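Local coordinates for protein cycloalternan-forming enzyme (Listeria monocytogenes serovar 1/2a, PDB 5F7U) that is a multidomain member of glycoside hydrolase family 31, built on a TIM barrel with added beta domains, that binds glycans at several sites, at residues A[761-772]-A[791-799]. The protein carries 1 engineered substitution. Residues are numbered along the deposited sequence; the frame is centred on the assembly and turned at random.
Sequences VYLPEGEWVDIW and TLPVFAKAG. With GLC (alpha-D-glucopyranose), chain B.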
ATOM      1  N   VAL A 761       6.747 -18.833   8.573  1.00 14.60           N
ATOM      2  CA  VAL A 761       5.547 -18.380   7.863  1.00 14.17           C
ATOM      3  C   VAL A 761       4.343 -18.696   8.726  1.00 14.20           C
ATOM      4  O   VAL A 761       4.110 -19.875   9.041  1.00 14.59           O
ATOM      5  CB  VAL A 761       5.359 -19.067   6.489  1.00 14.21           C
ATOM      6  CG1 VAL A 761       4.169 -18.438   5.749  1.00 13.54           C
ATOM      7  CG2 VAL A 761       6.620 -18.962   5.631  1.00 13.54           C
ATOM      8  N   TYR A 762       3.578 -17.681   9.111  1.00 13.84           N
ATOM      9  CA  TYR A 762       2.365 -17.982   9.861  1.00 14.10           C
ATOM     10  C   TYR A 762       1.258 -18.355   8.868  1.00 14.11           C
ATOM     11  O   TYR A 762       0.960 -17.566   7.944  1.00 13.70           O
ATOM     12  CB  TYR A 762       1.894 -16.820  10.785  1.00 14.09           C
ATOM     13  CG  TYR A 762       0.558 -17.219  11.390  1.00 14.50           C
ATOM     14  CD1 TYR A 762       0.484 -18.265  12.331  1.00 14.91           C
ATOM     15  CD2 TYR A 762      -0.642 -16.655  10.927  1.00 14.65           C
ATOM     16  CE1 TYR A 762      -0.732 -18.686  12.837  1.00 15.69           C
ATOM     17  CE2 TYR A 762      -1.872 -17.070  11.428  1.00 15.01           C
ATOM     18  CZ  TYR A 762      -1.912 -18.099  12.369  1.00 15.60           C
ATOM     19  OH  TYR A 762      -3.115 -18.539  12.876  1.00 16.69           O
ATOM     20  N   LEU A 763       0.671 -19.548   9.044  1.00 14.54           N
ATOM     21  CA  LEU A 763      -0.428 -19.980   8.196  1.00 14.82           C
ATOM     22  C   LEU A 763      -1.737 -19.905   8.956  1.00 15.71           C
ATOM     23  O   LEU A 763      -1.911 -20.633   9.934  1.00 15.34           O
ATOM     24  CB  LEU A 763      -0.202 -21.408   7.682  1.00 14.86           C
ATOM     25  CG  LEU A 763       1.069 -21.624   6.859  1.00 15.03           C
ATOM     26  CD1 LEU A 763       1.181 -23.110   6.538  1.00 15.22           C
ATOM     27  CD2 LEU A 763       1.096 -20.774   5.588  1.00 14.58           C
ATOM     28  N   PRO A 764      -2.661 -19.038   8.507  1.00 16.28           N
ATOM     29  CA  PRO A 764      -3.996 -19.022   9.112  1.00 17.33           C
ATOM     30  C   PRO A 764      -4.735 -20.332   8.884  1.00 18.64           C
ATOM     31  O   PRO A 764      -4.321 -21.156   8.069  1.00 17.56           O
ATOM     32  CB  PRO A 764      -4.716 -17.900   8.361  1.00 17.03           C
ATOM     33  CG  PRO A 764      -3.621 -17.046   7.821  1.00 16.79           C
ATOM     34  CD  PRO A 764      -2.550 -18.037   7.431  1.00 16.20           C
ATOM     35  N   GLU A 765      -5.830 -20.523   9.622  1.00 21.00           N
ATOM     36  CA  GLU A 765      -6.561 -21.787   9.569  1.00 23.17           C
ATOM     37  C   GLU A 765      -7.007 -22.061   8.123  1.00 22.42           C
ATOM     38  O   GLU A 765      -7.297 -21.141   7.386  1.00 22.52           O
ATOM     39  CB  GLU A 765      -7.721 -21.790  10.574  1.00 26.95           C
ATOM     40  CG  GLU A 765      -7.557 -22.930  11.575  1.00 31.82           C
ATOM     41  CD  GLU A 765      -8.181 -22.681  12.936  1.00 36.78           C
ATOM     42  OE1 GLU A 765      -9.423 -22.799  13.055  1.00 38.90           O
ATOM     43  OE2 GLU A 765      -7.417 -22.409  13.902  1.00 39.90           O
ATOM     44  N   GLY A 766      -6.997 -23.329   7.722  1.00 22.34           N
ATOM     45  CA  GLY A 766      -7.324 -23.745   6.344  1.00 21.88           C
ATOM     46  C   GLY A 766      -6.103 -24.393   5.726  1.00 22.20           C
ATOM     47  O   GLY A 766      -5.074 -24.441   6.353  1.00 25.82           O
ATOM     48  N   GLU A 767      -6.169 -24.832   4.480  1.00 20.85           N
ATOM     49  CA  GLU A 767      -5.051 -25.562   3.883  1.00 19.31           C
ATOM     50  C   GLU A 767      -4.313 -24.671   2.892  1.00 18.12           C
ATOM     51  O   GLU A 767      -4.953 -23.978   2.118  1.00 18.06           O
ATOM     52  CB  GLU A 767      -5.591 -26.807   3.170  1.00 20.23           C
ATOM     53  CG  GLU A 767      -4.505 -27.718   2.629  1.00 20.67           C
ATOM     54  CD  GLU A 767      -5.066 -29.002   2.073  1.00 22.01           C
ATOM     55  OE1 GLU A 767      -5.506 -29.855   2.869  1.00 22.46           O
ATOM     56  OE2 GLU A 767      -5.044 -29.184   0.844  1.00 22.24           O
ATOM     57  N   TRP A 768      -2.977 -24.699   2.925  1.00 16.78           N
ATOM     58  CA  TRP A 768      -2.126 -23.863   2.087  1.00 15.74           C
ATOM     59  C   TRP A 768      -1.208 -24.759   1.282  1.00 15.86           C
ATOM     60  O   TRP A 768      -0.617 -25.674   1.842  1.00 17.04           O
ATOM     61  CB  TRP A 768      -1.287 -22.919   2.959  1.00 15.17           C
ATOM     62  CG  TRP A 768      -2.181 -22.005   3.739  1.00 14.86           C
ATOM     63  CD1 TRP A 768      -2.713 -22.243   4.975  1.00 14.71           C
ATOM     64  CD2 TRP A 768      -2.714 -20.758   3.301  1.00 14.56           C
ATOM     65  NE1 TRP A 768      -3.531 -21.198   5.345  1.00 14.64           N
ATOM     66  CE2 TRP A 768      -3.545 -20.274   4.337  1.00 14.68           C
ATOM     67  CE3 TRP A 768      -2.546 -19.974   2.136  1.00 14.40           C
ATOM     68  CZ2 TRP A 768      -4.220 -19.043   4.250  1.00 14.49           C
ATOM     69  CZ3 TRP A 768      -3.206 -18.755   2.051  1.00 14.11           C
ATOM     70  CH2 TRP A 768      -4.037 -18.299   3.100  1.00 14.44           C
ATOM     71  N   VAL A 769      -1.102 -24.518  -0.021  1.00 15.18           N
ATOM     72  CA  VAL A 769      -0.297 -25.389  -0.865  1.00 14.75           C
ATOM     73  C   VAL A 769       0.803 -24.555  -1.499  1.00 14.43           C
ATOM     74  O   VAL A 769       0.535 -23.509  -2.079  1.00 14.17           O
ATOM     75  CB  VAL A 769      -1.163 -26.102  -1.944  1.00 15.17           C
ATOM     76  CG1 VAL A 769      -0.278 -26.937  -2.857  1.00 15.32           C
ATOM     77  CG2 VAL A 769      -2.229 -26.974  -1.288  1.00 15.65           C
ATOM     78  N   ASP A 770       2.038 -25.032  -1.369  1.00 14.49           N
ATOM     79  CA  ASP A 770       3.220 -24.397  -1.962  1.00 14.80           C
ATOM     80  C   ASP A 770       3.040 -24.358  -3.477  1.00 15.04           C
ATOM     81  O   ASP A 770       2.904 -25.402  -4.113  1.00 15.28           O
ATOM     82  CB  ASP A 770       4.429 -25.255  -1.553  1.00 15.29           C
ATOM     83  CG  ASP A 770       5.759 -24.692  -2.005  1.00 15.79           C
ATOM     84  OD1 ASP A 770       5.853 -24.150  -3.124  1.00 15.89           O
ATOM     85  OD2 ASP A 770       6.723 -24.856  -1.226  1.00 15.71           O
ATOM     86  N   ILE A 771       3.015 -23.165  -4.066  1.00 15.06           N
ATOM     87  CA  ILE A 771       2.716 -23.062  -5.511  1.00 15.49           C
ATOM     88  C   ILE A 771       3.825 -23.578  -6.431  1.00 15.54           C
ATOM     89  O   ILE A 771       3.585 -23.803  -7.619  1.00 15.72           O
ATOM     90  CB  ILE A 771       2.265 -21.642  -5.948  1.00 15.80           C
ATOM     91  CG1 ILE A 771       3.425 -20.634  -5.881  1.00 15.93           C
ATOM     92  CG2 ILE A 771       1.081 -21.191  -5.077  1.00 15.92           C
ATOM     93  CD1 ILE A 771       3.161 -19.322  -6.607  1.00 16.21           C
ATOM     94  N   TRP A 772       5.029 -23.747  -5.885  1.00 15.28           N
ATOM     95  CA  TRP A 772       6.197 -24.108  -6.680  1.00 15.67           C
ATOM     96  C   TRP A 772       6.332 -25.614  -6.837  1.00 16.01           C
ATOM     97  O   TRP A 772       6.904 -26.076  -7.818  1.00 16.46           O
ATOM     98  CB  TRP A 772       7.468 -23.593  -6.005  1.00 15.80           C
ATOM     99  CG  TRP A 772       7.439 -22.130  -5.714  1.00 15.64           C
ATOM    100  CD1 TRP A 772       7.278 -21.531  -4.485  1.00 15.78           C
ATOM    101  CD2 TRP A 772       7.613 -21.069  -6.660  1.00 15.97           C
ATOM    102  NE1 TRP A 772       7.322 -20.155  -4.616  1.00 15.52           N
ATOM    103  CE2 TRP A 772       7.531 -19.843  -5.936  1.00 15.68           C
ATOM    104  CE3 TRP A 772       7.829 -21.030  -8.044  1.00 16.51           C
ATOM    105  CZ2 TRP A 772       7.662 -18.591  -6.556  1.00 15.97           C
ATOM    106  CZ3 TRP A 772       7.967 -19.768  -8.675  1.00 16.45           C
ATOM    107  CH2 TRP A 772       7.877 -18.571  -7.922  1.00 15.91           C
ATOM    108  N   THR A 791      14.974 -18.636  -3.416  1.00 15.99           N
ATOM    109  CA  THR A 791      13.677 -19.252  -3.090  1.00 15.96           C
ATOM    110  C   THR A 791      12.763 -18.289  -2.339  1.00 15.34           C
ATOM    111  O   THR A 791      13.195 -17.610  -1.396  1.00 15.49           O
ATOM    112  CB  THR A 791      13.928 -20.527  -2.248  1.00 16.02           C
ATOM    113  OG1 THR A 791      14.699 -21.449  -3.034  1.00 16.96           O
ATOM    114  CG2 THR A 791      12.630 -21.205  -1.780  1.00 16.09           C
ATOM    115  N   LEU A 792      11.493 -18.269  -2.742  1.00 14.80           N
ATOM    116  CA  LEU A 792      10.480 -17.434  -2.081  1.00 14.18           C
ATOM    117  C   LEU A 792       9.289 -18.308  -1.688  1.00 13.83           C
ATOM    118  O   LEU A 792       8.637 -18.844  -2.573  1.00 14.07           O
ATOM    119  CB  LEU A 792       9.997 -16.342  -3.066  1.00 14.18           C
ATOM    120  CG  LEU A 792       8.873 -15.398  -2.617  1.00 14.12           C
ATOM    121  CD1 LEU A 792       9.398 -14.393  -1.605  1.00 14.20           C
ATOM    122  CD2 LEU A 792       8.326 -14.648  -3.809  1.00 14.44           C
ATOM    123  N   PRO A 793       8.961 -18.418  -0.384  1.00 13.63           N
ATOM    124  CA  PRO A 793       7.759 -19.199  -0.003  1.00 13.35           C
ATOM    125  C   PRO A 793       6.490 -18.494  -0.484  1.00 13.16           C
ATOM    126  O   PRO A 793       6.260 -17.344  -0.123  1.00 12.64           O
ATOM    127  CB  PRO A 793       7.793 -19.199   1.536  1.00 13.31           C
ATOM    128  CG  PRO A 793       9.186 -18.769   1.902  1.00 13.56           C
ATOM    129  CD  PRO A 793       9.672 -17.882   0.791  1.00 13.36           C
ATOM    130  N   VAL A 794       5.700 -19.163  -1.324  1.00 13.03           N
ATOM    131  CA  VAL A 794       4.393 -18.636  -1.765  1.00 13.03           C
ATOM    132  C   VAL A 794       3.398 -19.791  -1.739  1.00 13.34           C
ATOM    133  O   VAL A 794       3.697 -20.858  -2.270  1.00 13.75           O
ATOM    134  CB  VAL A 794       4.414 -18.011  -3.184  1.00 13.17           C
ATOM    135  CG1 VAL A 794       3.045 -17.417  -3.514  1.00 13.51           C
ATOM    136  CG2 VAL A 794       5.459 -16.889  -3.299  1.00 13.16           C
ATOM    137  N   PHE A 795       2.230 -19.563  -1.135  1.00 13.43           N
ATOM    138  CA  PHE A 795       1.224 -20.613  -0.944  1.00 13.59           C
ATOM    139  C   PHE A 795      -0.146 -20.181  -1.438  1.00 13.94           C
ATOM    140  O   PHE A 795      -0.539 -19.017  -1.269  1.00 13.36           O
ATOM    141  CB  PHE A 795       1.092 -20.977   0.534  1.00 13.74           C
ATOM    142  CG  PHE A 795       2.408 -21.165   1.237  1.00 13.83           C
ATOM    143  CD1 PHE A 795       3.117 -20.059   1.716  1.00 13.48           C
ATOM    144  CD2 PHE A 795       2.943 -22.457   1.426  1.00 14.46           C
ATOM    145  CE1 PHE A 795       4.340 -20.224   2.357  1.00 13.94           C
ATOM    146  CE2 PHE A 795       4.155 -22.624   2.092  1.00 14.78           C
ATOM    147  CZ  PHE A 795       4.855 -21.505   2.556  1.00 14.53           C
ATOM    148  N   ALA A 796      -0.875 -21.124  -2.030  1.00 14.42           N
ATOM    149  CA  ALA A 796      -2.250 -20.863  -2.449  1.00 15.13           C
ATOM    150  C   ALA A 796      -3.233 -21.378  -1.414  1.00 15.70           C
ATOM    151  O   ALA A 796      -3.100 -22.485  -0.917  1.00 16.10           O
ATOM    152  CB  ALA A 796      -2.539 -21.516  -3.795  1.00 15.21           C
ATOM    153  N   LYS A 797      -4.244 -20.559  -1.158  1.00 16.45           N
ATOM    154  CA  LYS A 797      -5.353 -20.844  -0.249  1.00 17.38           C
ATOM    155  C   LYS A 797      -6.241 -21.937  -0.829  1.00 17.35           C
ATOM    156  O   LYS A 797      -6.387 -22.045  -2.048  1.00 17.23           O
ATOM    157  CB  LYS A 797      -6.152 -19.554  -0.121  1.00 19.36           C
ATOM    158  CG  LYS A 797      -7.260 -19.538   0.893  1.00 22.10           C
ATOM    159  CD  LYS A 797      -7.687 -18.088   1.120  1.00 23.62           C
ATOM    160  CE  LYS A 797      -8.500 -17.492  -0.012  1.00 25.11           C
ATOM    161  NZ  LYS A 797      -9.011 -16.152   0.437  1.00 26.60           N
ATOM    162  N   ALA A 798      -6.841 -22.743   0.053  1.00 17.49           N
ATOM    163  CA  ALA A 798      -7.797 -23.781  -0.361  1.00 17.37           C
ATOM    164  C   ALA A 798      -8.917 -23.185  -1.209  1.00 17.21           C
ATOM    165  O   ALA A 798      -9.486 -22.154  -0.852  1.00 16.66           O
ATOM    166  CB  ALA A 798      -8.369 -24.489   0.871  1.00 18.04           C
ATOM    167  N   GLY A 799      -9.218 -23.826  -2.331  1.00 17.20           N
ATOM    168  CA  GLY A 799     -10.310 -23.366  -3.189  1.00 17.51           C
ATOM    169  C   GLY A 799      -9.856 -22.382  -4.248  1.00 17.29           C
ATOM    170  O   GLY A 799     -10.650 -22.041  -5.131  1.00 17.93           O
TER
HETATM  171  C1  GLC B   3      10.607 -26.594   0.046  1.00 18.17           C
HETATM  172  C2  GLC B   3      10.978 -25.883   1.350  1.00 17.94           C
HETATM  173  C3  GLC B   3      10.391 -26.661   2.536  1.00 17.96           C
HETATM  174  C4  GLC B   3       8.883 -26.892   2.344  1.00 17.98           C
HETATM  175  C5  GLC B   3       8.643 -27.629   1.018  1.00 18.08           C
HETATM  176  C6  GLC B   3       7.182 -27.908   0.676  1.00 17.34           C
HETATM  177  O2  GLC B   3      12.406 -25.817   1.460  1.00 18.01           O
HETATM  178  O3  GLC B   3      10.680 -25.991   3.769  1.00 18.38           O
HETATM  179  O4  GLC B   3       8.335 -27.645   3.428  1.00 18.43           O
HETATM  180  O5  GLC B   3       9.187 -26.815  -0.033  1.00 17.82           O
HETATM  181  O6  GLC B   3       6.454 -26.674   0.667  1.00 17.89           O
HETATM  182  O   HOH W   1      -4.833 -24.875  -0.605  1.00 19.65           O
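F795 projects from strand 794-797 and lodges its ring between V761 and L763 on one side and the backbone of strand 767-770 on the other, a case of one aromatic ring packed where two sheets meet. L763 sets CD2 over one face of this ring, while the V761 side chain points back toward F795, its CG1 3.8 Å from CE1 of F795. At its root, CB of F795 lies 3.9 Å from CB of W768. With CG beside its own backbone N (chi1 -62°), the W768 indole extends alongside K797, its CZ3 3.7 Å from CB of K797; NE1 is fixed by an in-plane hydrogen bond to O of P764, 2.8 Å long, which should hold the ring's rotation. Beneath these side chains the backbones run antiparallel. V769 and A796 form the hydrogen-bonded pair, and N of A796 reaches O of V769 at 2.8 Å; I771 N adds a nearly straight bond (172°) to O of V794. On the sheet face bearing V769 and A796, a water donates to both O of E767 and O of A796. V794 packs CG1 3.6 Å from CD1 of I771, and the W772 indole turns NE1 to O of L792 in a weak hydrogen bond. D770 is the glycan-binding residue here: its OD1 closes an Asx turn onto N of W772, leaving OD2 to accept from O6 of an alpha-D-glucopyranose at 2.6 Å, with Y785 OH as a further partner. Within the antiparallel sheet of the family 31 C-terminal domain, strand 794-797 lies between strands 746-748 and 767-770, the latter followed by strand 776-778, whose H777 meets F795 ring to ring, nearly perpendicular. Strand 758-763 pairs instead with strand 781-786, and helix 687-700 packs against W772 and L792.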